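Long-range contact in phage-like element PBSX protein XepA (Bacillus subtilis, PDB 6IA5), which is of unknown function, does not seem to take part in host cell lysis, and assembles as a pentamer: residues Q59-W73 and T107-F121. Sequence-based numbering, arbitrary orientation.
Sequences QDRLGAVLISKVKGW and TATDWVYLSKRYYRF. With ACT (acetate ion), chain B; GOL (glycerol), chain C; ACT (acetate ion), chain D.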
loop_
_atom_site.group_PDB
_atom_site.type_symbol
_atom_site.label_atom_id
_atom_site.label_comp_id
_atom_site.label_asym_id
_atom_site.label_seq_id
_atom_site.Cartn_x
_atom_site.Cartn_y
_atom_site.Cartn_z
ATOM N N GLN E 59 -0.920 -37.437 10.585
ATOM C CA GLN E 59 -0.319 -37.348 9.261
ATOM C C GLN E 59 1.022 -36.634 9.404
ATOM O O GLN E 59 1.072 -35.512 9.891
ATOM C CB GLN E 59 -1.234 -36.530 8.344
ATOM C CG GLN E 59 -2.672 -37.030 8.277
ATOM C CD GLN E 59 -2.761 -38.309 7.487
ATOM O OE1 GLN E 59 -2.585 -38.323 6.270
ATOM N NE2 GLN E 59 -3.062 -39.404 8.168
ATOM N N ASP E 60 2.103 -37.297 8.998
ATOM C CA ASP E 60 3.435 -36.723 9.071
ATOM C C ASP E 60 3.592 -35.710 7.932
ATOM O O ASP E 60 3.352 -36.059 6.771
ATOM C CB ASP E 60 4.480 -37.834 8.970
ATOM C CG ASP E 60 5.906 -37.417 9.320
ATOM O OD1 ASP E 60 6.176 -36.210 9.509
ATOM O OD2 ASP E 60 6.746 -38.324 9.419
ATOM N N ARG E 61 3.975 -34.464 8.259
ATOM C CA ARG E 61 4.182 -33.447 7.228
ATOM C C ARG E 61 5.470 -33.704 6.445
ATOM O O ARG E 61 5.603 -33.236 5.318
ATOM C CB ARG E 61 4.361 -32.058 7.847
ATOM C CG ARG E 61 3.092 -31.507 8.484
ATOM C CD ARG E 61 3.434 -30.304 9.339
ATOM N NE ARG E 61 3.939 -29.296 8.444
ATOM C CZ ARG E 61 4.684 -28.263 8.783
ATOM N NH1 ARG E 61 4.924 -27.998 10.052
ATOM N NH2 ARG E 61 5.184 -27.495 7.833
ATOM N N LEU E 62 6.427 -34.412 7.052
ATOM C CA LEU E 62 7.749 -34.606 6.487
ATOM C C LEU E 62 7.710 -35.762 5.496
ATOM O O LEU E 62 7.259 -36.860 5.819
ATOM C CB LEU E 62 8.748 -34.899 7.612
ATOM C CG LEU E 62 8.849 -33.833 8.704
ATOM C CD1 LEU E 62 9.986 -34.159 9.675
ATOM C CD2 LEU E 62 9.053 -32.445 8.098
ATOM N N GLY E 63 8.189 -35.501 4.284
ATOM C CA GLY E 63 8.145 -36.486 3.221
ATOM C C GLY E 63 8.646 -35.837 1.941
ATOM O O GLY E 63 9.118 -34.699 1.983
ATOM N N ALA E 64 8.470 -36.540 0.822
ATOM C CA ALA E 64 8.831 -36.030 -0.495
ATOM C C ALA E 64 8.069 -34.737 -0.795
ATOM O O ALA E 64 8.598 -33.832 -1.427
ATOM C CB ALA E 64 8.558 -37.078 -1.557
ATOM N N VAL E 65 6.824 -34.657 -0.326
ATOM C CA VAL E 65 6.053 -33.432 -0.430
ATOM C C VAL E 65 5.953 -32.838 0.970
ATOM O O VAL E 65 5.400 -33.472 1.862
ATOM C CB VAL E 65 4.664 -33.684 -1.041
ATOM C CG1 VAL E 65 3.836 -32.400 -1.099
ATOM C CG2 VAL E 65 4.798 -34.316 -2.412
ATOM N N LEU E 66 6.510 -31.637 1.157
ATOM C CA LEU E 66 6.531 -31.089 2.501
ATOM C C LEU E 66 5.247 -30.294 2.743
ATOM O O LEU E 66 5.121 -29.167 2.278
ATOM C CB LEU E 66 7.816 -30.302 2.772
ATOM C CG LEU E 66 8.147 -30.402 4.258
ATOM C CD1 LEU E 66 9.489 -30.982 4.587
ATOM C CD2 LEU E 66 7.614 -29.227 5.056
ATOM N N ILE E 67 4.310 -30.895 3.488
ATOM C CA ILE E 67 3.003 -30.293 3.719
ATOM C C ILE E 67 3.161 -29.031 4.562
ATOM O O ILE E 67 3.722 -29.089 5.654
ATOM C CB ILE E 67 2.016 -31.293 4.364
ATOM C CG1 ILE E 67 1.872 -32.591 3.555
ATOM C CG2 ILE E 67 0.669 -30.632 4.586
ATOM C CD1 ILE E 67 1.577 -32.370 2.077
ATOM N N SER E 68 2.629 -27.899 4.061
ATOM C CA SER E 68 2.720 -26.622 4.762
ATOM C C SER E 68 1.378 -26.203 5.371
ATOM O O SER E 68 1.356 -25.398 6.299
ATOM C CB SER E 68 3.242 -25.559 3.817
ATOM O OG SER E 68 2.295 -25.401 2.764
ATOM N N LYS E 69 0.260 -26.705 4.826
ATOM C CA LYS E 69 -1.049 -26.175 5.216
ATOM C C LYS E 69 -2.131 -27.209 4.929
ATOM O O LYS E 69 -1.938 -28.136 4.132
ATOM C CB LYS E 69 -1.382 -24.882 4.439
ATOM C CG LYS E 69 -1.425 -25.022 2.924
ATOM C CD LYS E 69 -1.707 -23.684 2.208
ATOM C CE LYS E 69 -1.852 -23.863 0.714
ATOM N NZ LYS E 69 -1.978 -22.563 -0.002
ATOM N N VAL E 70 -3.286 -27.034 5.578
ATOM C CA VAL E 70 -4.354 -28.010 5.478
ATOM C C VAL E 70 -5.684 -27.277 5.545
ATOM O O VAL E 70 -5.791 -26.225 6.176
ATOM C CB VAL E 70 -4.231 -29.105 6.570
ATOM C CG1 VAL E 70 -4.414 -28.570 7.982
ATOM C CG2 VAL E 70 -5.190 -30.272 6.318
ATOM N N LYS E 71 -6.685 -27.837 4.864
ATOM C CA LYS E 71 -8.016 -27.258 4.878
ATOM C C LYS E 71 -9.017 -28.401 4.856
ATOM O O LYS E 71 -8.764 -29.426 4.218
ATOM C CB LYS E 71 -8.218 -26.335 3.673
ATOM C CG LYS E 71 -9.548 -25.595 3.656
ATOM C CD LYS E 71 -9.617 -24.551 2.557
ATOM C CE LYS E 71 -10.912 -23.764 2.641
ATOM N NZ LYS E 71 -10.995 -22.784 1.561
ATOM N N GLY E 72 -10.162 -28.200 5.525
ATOM C CA GLY E 72 -11.166 -29.249 5.617
ATOM C C GLY E 72 -12.564 -28.787 5.213
ATOM O O GLY E 72 -12.890 -27.600 5.322
ATOM N N TRP E 73 -13.378 -29.751 4.752
ATOM C CA TRP E 73 -14.796 -29.546 4.493
ATOM C C TRP E 73 -15.565 -30.699 5.126
ATOM O O TRP E 73 -15.191 -31.852 4.948
ATOM C CB TRP E 73 -15.083 -29.540 3.000
ATOM C CG TRP E 73 -14.487 -28.387 2.251
ATOM C CD1 TRP E 73 -15.119 -27.243 1.856
ATOM C CD2 TRP E 73 -13.124 -28.277 1.813
ATOM N NE1 TRP E 73 -14.242 -26.436 1.176
ATOM C CE2 TRP E 73 -13.012 -27.041 1.137
ATOM C CE3 TRP E 73 -12.003 -29.111 1.902
ATOM C CZ2 TRP E 73 -11.815 -26.609 0.565
ATOM C CZ3 TRP E 73 -10.824 -28.688 1.330
ATOM C CH2 TRP E 73 -10.734 -27.454 0.668
ATOM N N THR E 107 -19.616 -27.080 5.481
ATOM C CA THR E 107 -18.827 -26.210 6.336
ATOM C C THR E 107 -17.341 -26.422 6.050
ATOM O O THR E 107 -16.857 -27.557 6.094
ATOM C CB THR E 107 -19.137 -26.528 7.810
ATOM O OG1 THR E 107 -20.556 -26.447 7.967
ATOM C CG2 THR E 107 -18.455 -25.572 8.770
ATOM N N ALA E 108 -16.632 -25.315 5.796
ATOM C CA ALA E 108 -15.209 -25.337 5.474
ATOM C C ALA E 108 -14.420 -24.687 6.611
ATOM O O ALA E 108 -14.892 -23.727 7.210
ATOM C CB ALA E 108 -14.990 -24.576 4.175
ATOM N N THR E 109 -13.218 -25.194 6.893
ATOM C CA THR E 109 -12.266 -24.455 7.718
ATOM C C THR E 109 -11.581 -23.401 6.847
ATOM O O THR E 109 -11.792 -23.364 5.644
ATOM C CB THR E 109 -11.226 -25.410 8.323
ATOM O OG1 THR E 109 -10.324 -25.825 7.286
ATOM C CG2 THR E 109 -11.866 -26.643 8.942
ATOM N N ASP E 110 -10.747 -22.556 7.447
ATOM C CA ASP E 110 -9.766 -21.797 6.691
ATOM C C ASP E 110 -8.590 -22.699 6.328
ATOM O O ASP E 110 -8.467 -23.799 6.863
ATOM C CB ASP E 110 -9.234 -20.652 7.549
ATOM C CG ASP E 110 -10.258 -19.552 7.771
ATOM O OD1 ASP E 110 -11.277 -19.539 7.062
ATOM O OD2 ASP E 110 -10.012 -18.704 8.633
ATOM N N TRP E 111 -7.704 -22.213 5.444
ATOM C CA TRP E 111 -6.385 -22.807 5.340
ATOM C C TRP E 111 -5.682 -22.613 6.677
ATOM O O TRP E 111 -5.601 -21.481 7.165
ATOM C CB TRP E 111 -5.573 -22.161 4.193
ATOM C CG TRP E 111 -5.997 -22.667 2.853
ATOM C CD1 TRP E 111 -6.775 -22.022 1.928
ATOM C CD2 TRP E 111 -5.707 -23.976 2.320
ATOM N NE1 TRP E 111 -6.972 -22.842 0.836
ATOM C CE2 TRP E 111 -6.319 -24.043 1.046
ATOM C CE3 TRP E 111 -5.019 -25.105 2.806
ATOM C CZ2 TRP E 111 -6.241 -25.192 0.250
ATOM C CZ3 TRP E 111 -4.927 -26.233 2.005
ATOM C CH2 TRP E 111 -5.532 -26.278 0.742
ATOM N N VAL E 112 -5.196 -23.717 7.253
ATOM C CA VAL E 112 -4.430 -23.670 8.480
ATOM C C VAL E 112 -2.978 -23.974 8.133
ATOM O O VAL E 112 -2.693 -25.024 7.559
ATOM C CB VAL E 112 -4.990 -24.688 9.493
ATOM C CG1 VAL E 112 -4.049 -24.897 10.683
ATOM C CG2 VAL E 112 -6.392 -24.303 9.945
ATOM N N TYR E 113 -2.082 -23.032 8.457
ATOM C CA TYR E 113 -0.658 -23.180 8.190
ATOM C C TYR E 113 -0.057 -23.917 9.380
ATOM O O TYR E 113 -0.239 -23.486 10.518
ATOM C CB TYR E 113 -0.010 -21.822 7.898
ATOM C CG TYR E 113 -0.393 -21.295 6.537
ATOM C CD1 TYR E 113 -1.657 -20.754 6.314
ATOM C CD2 TYR E 113 0.466 -21.420 5.450
ATOM C CE1 TYR E 113 -2.043 -20.295 5.055
ATOM C CE2 TYR E 113 0.095 -20.967 4.186
ATOM C CZ TYR E 113 -1.155 -20.399 3.996
ATOM O OH TYR E 113 -1.524 -19.973 2.757
ATOM N N LEU E 114 0.633 -25.032 9.100
ATOM C CA LEU E 114 1.007 -25.978 10.134
ATOM C C LEU E 114 2.381 -25.619 10.697
ATOM O O LEU E 114 3.213 -25.038 9.989
ATOM C CB LEU E 114 1.024 -27.367 9.495
ATOM C CG LEU E 114 -0.341 -27.848 8.997
ATOM C CD1 LEU E 114 -0.170 -29.120 8.184
ATOM C CD2 LEU E 114 -1.313 -28.059 10.174
ATOM N N SER E 115 2.628 -26.020 11.952
ATOM C CA SER E 115 3.952 -25.803 12.528
ATOM C C SER E 115 4.547 -27.056 13.170
ATOM O O SER E 115 5.752 -27.246 13.084
ATOM C CB SER E 115 4.004 -24.617 13.447
ATOM O OG SER E 115 2.802 -24.526 14.167
ATOM N N LYS E 116 3.718 -27.923 13.768
ATOM C CA LYS E 116 4.257 -29.124 14.387
ATOM C C LYS E 116 4.405 -30.196 13.313
ATOM O O LYS E 116 3.967 -30.006 12.184
ATOM C CB LYS E 116 3.333 -29.582 15.518
ATOM C CG LYS E 116 3.028 -28.494 16.532
ATOM C CD LYS E 116 2.363 -29.000 17.774
ATOM C CE LYS E 116 2.174 -27.857 18.757
ATOM N NZ LYS E 116 1.420 -28.302 19.954
ATOM N N ARG E 117 4.956 -31.351 13.695
ATOM C CA ARG E 117 5.296 -32.371 12.723
ATOM C C ARG E 117 4.060 -33.072 12.136
ATOM O O ARG E 117 4.057 -33.415 10.955
ATOM C CB ARG E 117 6.309 -33.345 13.319
ATOM C CG ARG E 117 6.699 -34.438 12.340
ATOM C CD ARG E 117 7.899 -35.209 12.838
ATOM N NE ARG E 117 8.059 -36.301 11.900
ATOM C CZ ARG E 117 9.033 -37.201 11.955
ATOM N NH1 ARG E 117 9.908 -37.177 12.940
ATOM N NH2 ARG E 117 9.117 -38.135 11.027
ATOM N N TYR E 118 3.025 -33.302 12.952
ATOM C CA TYR E 118 1.887 -34.131 12.573
ATOM C C TYR E 118 0.611 -33.303 12.642
ATOM O O TYR E 118 0.477 -32.455 13.529
ATOM C CB TYR E 118 1.731 -35.318 13.538
ATOM C CG TYR E 118 2.943 -36.212 13.602
ATOM C CD1 TYR E 118 3.105 -37.254 12.700
ATOM C CD2 TYR E 118 3.946 -35.993 14.536
ATOM C CE1 TYR E 118 4.225 -38.070 12.735
ATOM C CE2 TYR E 118 5.073 -36.795 14.584
ATOM C CZ TYR E 118 5.200 -37.842 13.686
ATOM O OH TYR E 118 6.299 -38.643 13.713
ATOM N N TYR E 119 -0.316 -33.577 11.715
ATOM C CA TYR E 119 -1.627 -32.941 11.715
ATOM C C TYR E 119 -2.694 -34.034 11.673
ATOM O O TYR E 119 -2.407 -35.158 11.248
ATOM C CB TYR E 119 -1.774 -31.948 10.546
ATOM C CG TYR E 119 -1.599 -32.540 9.169
ATOM C CD1 TYR E 119 -0.332 -32.698 8.614
ATOM C CD2 TYR E 119 -2.693 -32.960 8.417
ATOM C CE1 TYR E 119 -0.154 -33.261 7.359
ATOM C CE2 TYR E 119 -2.527 -33.508 7.149
ATOM C CZ TYR E 119 -1.255 -33.659 6.619
ATOM O OH TYR E 119 -1.096 -34.236 5.391
ATOM N N ARG E 120 -3.927 -33.684 12.089
ATOM C CA ARG E 120 -5.056 -34.577 11.906
ATOM C C ARG E 120 -6.343 -33.768 11.983
ATOM O O ARG E 120 -6.358 -32.658 12.531
ATOM C CB ARG E 120 -5.088 -35.644 13.021
ATOM C CG ARG E 120 -5.611 -35.110 14.348
ATOM C CD ARG E 120 -5.689 -36.214 15.402
ATOM N NE ARG E 120 -6.187 -35.672 16.659
ATOM C CZ ARG E 120 -6.237 -36.358 17.802
ATOM N NH1 ARG E 120 -5.863 -37.623 17.826
ATOM N NH2 ARG E 120 -6.638 -35.773 18.919
ATOM N N PHE E 121 -7.404 -34.345 11.410
ATOM C CA PHE E 121 -8.758 -33.900 11.660
ATOM C C PHE E 121 -9.361 -34.820 12.720
ATOM O O PHE E 121 -9.128 -36.029 12.710
ATOM C CB PHE E 121 -9.602 -33.995 10.384
ATOM C CG PHE E 121 -9.321 -32.930 9.346
ATOM C CD1 PHE E 121 -8.292 -32.008 9.518
ATOM C CD2 PHE E 121 -10.088 -32.861 8.193
ATOM C CE1 PHE E 121 -8.034 -31.038 8.548
ATOM C CE2 PHE E 121 -9.818 -31.901 7.222
ATOM C CZ PHE E 121 -8.795 -30.997 7.397
HETATM C C ACT B . -9.232 -19.481 3.349
HETATM O O ACT B . -8.925 -18.919 2.279
HETATM O OXT ACT B . -8.466 -19.448 4.341
HETATM C CH3 ACT B . -10.552 -20.161 3.345
HETATM C C1 GOL C . 7.769 -23.543 7.409
HETATM O O1 GOL C . 7.480 -22.198 7.806
HETATM C C2 GOL C . 6.591 -24.472 7.633
HETATM O O2 GOL C . 6.030 -25.085 6.399
HETATM C C3 GOL C . 7.222 -25.409 8.641
HETATM O O3 GOL C . 6.381 -25.749 9.736
HETATM C C ACT D . 2.884 -31.621 21.428
HETATM O O ACT D . 3.277 -32.804 21.247
HETATM O OXT ACT D . 3.142 -30.764 20.576
HETATM C CH3 ACT D . 2.113 -31.151 22.648
HETATM O O HOH W 1 -2.658 -36.100 4.513
HETATM O O HOH W 2 1.138 -36.087 5.252
HETATM O O HOH W 3 3.355 -24.156 7.386
HETATM O O HOH W 4 -3.425 -20.708 1.182
#
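D60 OD1 accepts two hydrogen bonds, from R117 NE across the contact and from L62 N, two residues further on. The second closes an Asx turn. The contact joins the two four-stranded antiparallel sheets of a beta-sandwich domain: 53-60 pairs with 118-125 in one sheet, 69-76 with 107-113 in the other. The two donors reach OD1 from opposite faces of the carboxylate. R117 grips D60 side-on, NE to OD1 at 3.0 Å and NH2 to the syn side of OD2 at 2.9 Å. L62 CD1 lies over one face of this guanidinium, and Y75 of the second subunit makes a cation-pi contact with it.

R61 ties together the two connections that cross from one sheet to the other, 61-68 and 114-117. Its backbone N bonds R117 O. Its NE and NH2 both hold I67 O, with NE at 2.8 Å, and NH1 donates to K116 O from above that carbonyl plane. The bend at chi3 (64°) turns the guanidinium back to I67. O3 of a glycerol, probably from the crystallisation liquor, accepts a further bond from R61 NH1, and L114 CB packs over one face.

Between the sheets, V70 CG2 meets F121 CE1 at 3.7 Å, while V70 CG1 touches L114 CD2. I67 CG2 lies against Y119 CE1. Q59 CB sits over the Y119 ring, 3.5 Å from its centroid.

W111 is clamped between two lysines. K71 CB lies over one face of the W111 six-membered ring, 3.6 Å from its centroid. K69 CE and NZ lie over the opposite face, NZ in a cation-pi contact. K69 NZ also bonds E143 O and forms a salt bridge with D145, both of the fourth subunit. At G72 the pairing is irregular: T109 N bonds G72 O, and G72 N donates to the side-chain oxygen T109 OG1 at 3.0 Å.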